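Cupin domain protein (Microcystis aeruginosa DIANCHI905, PDB 5ZBF) is a cupin superfamily isomerase, AerE, that binds iron(II) and 4-hydroxyphenylpyruvic acid and probably takes part in making the Choi moiety of aeruginosins. Local coordinates at residues S2-K12 / I170-Y184. Residues are numbered along the deposited sequence; the frame is centred on the assembly and turned at random. Where two conformers were deposited one is given.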
loop_
_atom_site.group_PDB
_atom_site.type_symbol
_atom_site.label_atom_id
_atom_site.label_comp_id
_atom_site.label_asym_id
_atom_site.label_seq_id
_atom_site.Cartn_x
_atom_site.Cartn_y
_atom_site.Cartn_z
ATOM N N SER A 2 17.250 3.624 5.459
ATOM C CA SER A 2 18.061 3.010 4.363
ATOM C C SER A 2 17.203 2.821 3.121
ATOM O O SER A 2 15.992 2.968 3.183
ATOM C CB SER A 2 18.608 1.657 4.807
ATOM O OG SER A 2 17.564 0.697 4.918
ATOM N N GLU A 3 17.826 2.470 2.002
ATOM C CA GLU A 3 17.069 2.210 0.780
ATOM C C GLU A 3 16.000 1.143 1.028
ATOM O O GLU A 3 14.856 1.312 0.634
ATOM C CB GLU A 3 17.981 1.763 -0.369
ATOM C CG GLU A 3 17.224 1.513 -1.672
ATOM C CD GLU A 3 18.103 1.024 -2.806
ATOM O OE1 GLU A 3 19.150 0.396 -2.535
ATOM O OE2 GLU A 3 17.736 1.262 -3.980
ATOM N N PHE A 4 16.390 0.040 1.665
ATOM C CA PHE A 4 15.480 -1.095 1.852
ATOM C C PHE A 4 14.492 -0.921 3.000
ATOM O O PHE A 4 13.424 -1.537 2.995
ATOM C CB PHE A 4 16.258 -2.392 2.085
ATOM C CG PHE A 4 17.243 -2.731 1.005
ATOM C CD1 PHE A 4 16.954 -2.516 -0.345
ATOM C CD2 PHE A 4 18.452 -3.326 1.338
ATOM C CE1 PHE A 4 17.868 -2.855 -1.329
ATOM C CE2 PHE A 4 19.367 -3.675 0.356
ATOM C CZ PHE A 4 19.074 -3.441 -0.980
ATOM N N PHE A 5 14.851 -0.100 3.984
ATOM C CA PHE A 5 13.966 0.213 5.102
ATOM C C PHE A 5 13.906 1.731 5.259
ATOM O O PHE A 5 14.520 2.308 6.160
ATOM C CB PHE A 5 14.440 -0.474 6.376
ATOM C CG PHE A 5 14.496 -1.967 6.252
ATOM C CD1 PHE A 5 13.331 -2.723 6.326
ATOM C CD2 PHE A 5 15.697 -2.607 5.996
ATOM C CE1 PHE A 5 13.369 -4.105 6.187
ATOM C CE2 PHE A 5 15.740 -3.994 5.858
ATOM C CZ PHE A 5 14.578 -4.732 5.959
ATOM N N PRO A 6 13.169 2.381 4.354
ATOM C CA PRO A 6 13.222 3.845 4.301
ATOM C C PRO A 6 12.604 4.541 5.515
ATOM O O PRO A 6 11.579 4.096 6.048
ATOM C CB PRO A 6 12.458 4.183 3.018
ATOM C CG PRO A 6 11.608 2.999 2.726
ATOM C CD PRO A 6 12.360 1.808 3.258
ATOM N N VAL A 7 13.245 5.624 5.942
ATOM C CA VAL A 7 12.744 6.463 7.021
ATOM C C VAL A 7 11.750 7.473 6.438
ATOM O O VAL A 7 12.083 8.166 5.477
ATOM C CB VAL A 7 13.908 7.201 7.707
ATOM C CG1 VAL A 7 13.388 8.139 8.786
ATOM C CG2 VAL A 7 14.914 6.211 8.285
ATOM N N PRO A 8 10.524 7.556 7.002
ATOM C CA PRO A 8 9.543 8.485 6.449
ATOM C C PRO A 8 9.803 9.925 6.872
ATOM O O PRO A 8 10.433 10.169 7.901
ATOM C CB PRO A 8 8.220 7.990 7.031
ATOM C CG PRO A 8 8.584 7.347 8.315
ATOM C CD PRO A 8 9.963 6.771 8.117
ATOM N N LYS A 9 9.310 10.852 6.055
ATOM C CA LYS A 9 9.283 12.270 6.365
ATOM C C LYS A 9 7.841 12.636 6.737
ATOM O O LYS A 9 6.925 12.343 5.973
ATOM C CB LYS A 9 9.703 13.080 5.127
ATOM C CG LYS A 9 11.151 12.884 4.724
ATOM C CD LYS A 9 11.519 13.773 3.554
ATOM N N PRO A 10 7.623 13.263 7.910
ATOM C CA PRO A 10 6.266 13.653 8.303
ATOM C C PRO A 10 5.865 14.998 7.709
ATOM O O PRO A 10 6.601 15.967 7.849
ATOM C CB PRO A 10 6.367 13.787 9.828
ATOM C CG PRO A 10 7.780 14.148 10.071
ATOM C CD PRO A 10 8.599 13.535 8.976
ATOM N N ILE A 11 4.717 15.042 7.045
ATOM C CA ILE A 11 4.206 16.248 6.404
ATOM C C ILE A 11 2.754 16.511 6.810
ATOM O O ILE A 11 1.996 15.569 7.018
ATOM C CB ILE A 11 4.361 16.115 4.866
ATOM C CG1 ILE A 11 5.670 16.778 4.420
ATOM C CG2 ILE A 11 3.198 16.726 4.100
ATOM C CD1 ILE A 11 6.727 15.788 3.998
ATOM N N LYS A 12 2.378 17.787 6.896
ATOM C CA LYS A 12 0.992 18.134 7.089
ATOM C C LYS A 12 0.564 18.870 5.836
ATOM O O LYS A 12 1.118 19.889 5.497
ATOM C CB LYS A 12 0.794 18.989 8.326
ATOM C CG LYS A 12 -0.673 19.201 8.649
ATOM C CD LYS A 12 -0.873 19.719 10.058
ATOM C CE LYS A 12 -2.353 19.802 10.387
ATOM N NZ LYS A 12 -2.622 20.769 11.478
ATOM N N ILE A 170 16.534 -8.152 3.525
ATOM C CA ILE A 170 16.638 -7.769 2.123
ATOM C C ILE A 170 18.102 -7.613 1.730
ATOM O O ILE A 170 18.809 -6.736 2.244
ATOM C CB ILE A 170 15.865 -6.473 1.823
ATOM C CG1 ILE A 170 14.373 -6.705 2.052
ATOM C CG2 ILE A 170 16.101 -6.021 0.388
ATOM C CD1 ILE A 170 13.560 -5.440 2.014
ATOM N N GLU A 171 18.533 -8.498 0.827
ATOM C CA GLU A 171 19.873 -8.553 0.205
ATOM C C GLU A 171 21.022 -8.812 1.155
ATOM O O GLU A 171 21.756 -9.803 1.011
ATOM C CB GLU A 171 20.179 -7.286 -0.622
ATOM C CG GLU A 171 21.339 -7.414 -1.617
ATOM C CD GLU A 171 20.988 -8.197 -2.879
ATOM O OE1 GLU A 171 20.266 -9.219 -2.797
ATOM O OE2 GLU A 171 21.444 -7.807 -3.960
ATOM N N ASN A 172 21.201 -7.885 2.085
ATOM C CA ASN A 172 22.344 -7.864 2.971
ATOM C C ASN A 172 22.042 -7.038 4.236
ATOM O O ASN A 172 22.963 -6.583 4.915
ATOM C CB ASN A 172 23.538 -7.276 2.198
ATOM C CG ASN A 172 23.156 -6.032 1.388
ATOM O OD1 ASN A 172 22.298 -5.267 1.796
ATOM N ND2 ASN A 172 23.775 -5.853 0.220
ATOM N N GLU A 173 20.752 -6.898 4.561
ATOM C CA GLU A 173 20.265 -5.996 5.602
ATOM C C GLU A 173 19.037 -6.629 6.273
ATOM O O GLU A 173 18.200 -7.198 5.584
ATOM C CB GLU A 173 19.874 -4.661 4.948
ATOM C CG GLU A 173 20.096 -3.458 5.822
ATOM C CD GLU A 173 19.694 -2.155 5.157
ATOM O OE1 GLU A 173 20.100 -1.886 4.008
ATOM O OE2 GLU A 173 18.987 -1.381 5.805
ATOM N N GLU A 174 18.915 -6.501 7.598
ATOM C CA GLU A 174 17.808 -7.093 8.354
ATOM C C GLU A 174 17.207 -6.122 9.382
ATOM O O GLU A 174 17.934 -5.385 10.034
ATOM C CB GLU A 174 18.305 -8.350 9.069
ATOM C CG GLU A 174 17.219 -9.338 9.468
ATOM C CD GLU A 174 17.776 -10.733 9.684
ATOM O OE1 GLU A 174 17.179 -11.703 9.175
ATOM O OE2 GLU A 174 18.830 -10.857 10.343
ATOM N N GLN A 175 15.880 -6.134 9.506
ATOM C CA GLN A 175 15.159 -5.338 10.496
ATOM C C GLN A 175 13.867 -6.023 10.941
ATOM O O GLN A 175 13.252 -6.769 10.172
ATOM C CB GLN A 175 14.788 -3.984 9.893
ATOM C CG GLN A 175 15.760 -2.866 10.211
ATOM C CD GLN A 175 15.233 -1.504 9.804
ATOM O OE1 GLN A 175 15.917 -0.750 9.122
ATOM N NE2 GLN A 175 14.009 -1.186 10.218
ATOM N N CYS A 176 13.452 -5.748 12.179
ATOM C CA CYS A 176 12.115 -6.098 12.638
ATOM C C CYS A 176 11.188 -4.942 12.307
ATOM O O CYS A 176 11.486 -3.791 12.626
ATOM C CB CYS A 176 12.089 -6.398 14.136
ATOM S SG CYS A 176 12.728 -8.040 14.515
ATOM N N LEU A 177 10.079 -5.260 11.657
ATOM C CA LEU A 177 9.108 -4.271 11.218
ATOM C C LEU A 177 7.876 -4.329 12.085
ATOM O O LEU A 177 7.458 -5.402 12.507
ATOM C CB LEU A 177 8.695 -4.539 9.770
ATOM C CG LEU A 177 9.212 -3.634 8.652
ATOM C CD1 LEU A 177 10.636 -3.158 8.887
ATOM C CD2 LEU A 177 9.085 -4.370 7.329
ATOM N N GLU A 178 7.298 -3.154 12.335
ATOM C CA GLU A 178 5.989 -3.023 12.952
ATOM C C GLU A 178 5.182 -2.043 12.104
ATOM O O GLU A 178 5.737 -1.356 11.231
ATOM C CB GLU A 178 6.107 -2.512 14.394
ATOM C CG GLU A 178 6.867 -3.446 15.325
ATOM C CD GLU A 178 6.884 -2.959 16.752
ATOM O OE1 GLU A 178 6.840 -1.729 16.972
ATOM O OE2 GLU A 178 6.944 -3.812 17.659
ATOM N N TYR A 179 3.880 -1.975 12.339
ATOM C CA TYR A 179 3.064 -0.991 11.641
ATOM C C TYR A 179 3.666 0.411 11.819
ATOM O O TYR A 179 4.097 0.781 12.908
ATOM C CB TYR A 179 1.600 -1.015 12.076
ATOM C CG TYR A 179 0.859 0.099 11.388
ATOM C CD1 TYR A 179 0.509 -0.004 10.048
ATOM C CD2 TYR A 179 0.600 1.296 12.049
ATOM C CE1 TYR A 179 -0.124 1.031 9.393
ATOM C CE2 TYR A 179 -0.021 2.339 11.401
ATOM C CZ TYR A 179 -0.381 2.199 10.075
ATOM O OH TYR A 179 -0.993 3.237 9.427
ATOM N N GLY A 180 3.698 1.167 10.726
ATOM C CA GLY A 180 4.356 2.467 10.688
ATOM C C GLY A 180 5.665 2.497 9.926
ATOM O O GLY A 180 6.189 3.573 9.627
ATOM N N GLN A 181 6.202 1.312 9.634
ATOM C CA GLN A 181 7.425 1.142 8.867
ATOM C C GLN A 181 7.076 0.392 7.596
ATOM O O GLN A 181 6.037 -0.261 7.529
ATOM C CB GLN A 181 8.447 0.323 9.651
ATOM C CG GLN A 181 8.794 0.884 11.015
ATOM C CD GLN A 181 9.663 -0.062 11.824
ATOM O OE1 GLN A 181 9.162 -0.985 12.454
ATOM N NE2 GLN A 181 10.968 0.177 11.821
ATOM N N ILE A 182 7.930 0.501 6.586
ATOM C CA ILE A 182 7.809 -0.324 5.377
ATOM C C ILE A 182 9.142 -0.957 4.998
ATOM O O ILE A 182 10.208 -0.546 5.467
ATOM C CB ILE A 182 7.269 0.465 4.149
ATOM C CG1 ILE A 182 8.336 1.409 3.555
ATOM C CG2 ILE A 182 6.003 1.232 4.501
ATOM C CD1 ILE A 182 7.838 2.202 2.364
ATOM N N TYR A 183 9.074 -1.974 4.144
ATOM C CA TYR A 183 10.262 -2.427 3.442
ATOM C C TYR A 183 10.094 -2.122 1.961
ATOM O O TYR A 183 8.970 -2.070 1.439
ATOM C CB TYR A 183 10.571 -3.917 3.688
ATOM C CG TYR A 183 9.582 -4.880 3.077
ATOM C CD1 TYR A 183 9.672 -5.252 1.739
ATOM C CD2 TYR A 183 8.544 -5.405 3.829
ATOM C CE1 TYR A 183 8.747 -6.127 1.171
ATOM C CE2 TYR A 183 7.626 -6.289 3.281
ATOM C CZ TYR A 183 7.724 -6.646 1.952
ATOM O OH TYR A 183 6.797 -7.517 1.422
ATOM N N TYR A 184 11.227 -1.941 1.300
ATOM C CA TYR A 184 11.276 -1.754 -0.138
ATOM C C TYR A 184 12.324 -2.700 -0.710
ATOM O O TYR A 184 13.495 -2.625 -0.344
ATOM C CB TYR A 184 11.629 -0.305 -0.474
ATOM C CG TYR A 184 11.972 -0.099 -1.930
ATOM C CD1 TYR A 184 11.100 -0.513 -2.928
ATOM C CD2 TYR A 184 13.173 0.507 -2.311
ATOM C CE1 TYR A 184 11.405 -0.328 -4.270
ATOM C CE2 TYR A 184 13.482 0.698 -3.649
ATOM C CZ TYR A 184 12.594 0.275 -4.624
ATOM O OH TYR A 184 12.889 0.445 -5.963
HETATM O O HOH W 1 19.491 -0.243 2.043
HETATM O O HOH W 2 15.377 2.005 8.834
HETATM O O HOH W 3 10.626 1.784 6.972
#
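Phe-5 and Phe-4 carry the apolar part of this contact. The buried Phe-5 ring has Gln-175 CB over the centre of one face, a CH-pi contact 3.9 Å from its centroid. Its CD1 meets Leu-177 CD1 at 3.7 Å, and Tyr-183 CB and Ile-170 CD1 also pack on it. Glu-173 OE2 lies at the ring edge, in plane. With CG anti to the carbonyl carbon (chi1 -59°), the Phe-5 ring is laid against strand 173-177. The Phe-4 ring lies over Ile-170 instead. Ile-170 CG2 sits over its face, 3.6 Å from the centroid, and Asn-172 OD1 lies at its edge. Pro-6 CG rests on Ile-182 CG1.

Polar links run alongside. Tyr-184 N donates to Phe-4 O (2.8 Å, 164° at the hydrogen). Ser-2 OG donates to the syn lone pair of Glu-173 OE2 at 2.7 Å. The same OG accepts from Phe-5 N, an ST motif, so one hydroxyl links the turn of the N-terminal segment to the Glu-173 carboxylate. Three waters add bridges: Phe-4 N to Glu-173 OE1, Phe-5 O to Gln-175 OE1, and Pro-6 O to Ile-182 N.

The N-terminal segment thus packs against the second cupin domain, away from the iron site of the first. Phe-5 and Leu-177 both touch Ile-168 of strand 166-170, the hairpin partner of strand 173-177. Tyr-184 OH hydrogen-bonds Glu-156 and Tyr-183 OH hydrogen-bonds Glu-157, both on the adjacent strand 156-161. Further on, Lys-9 and Ile-11 pair with strand 17-24, and Ile-182 touches Phe-22 of that strand.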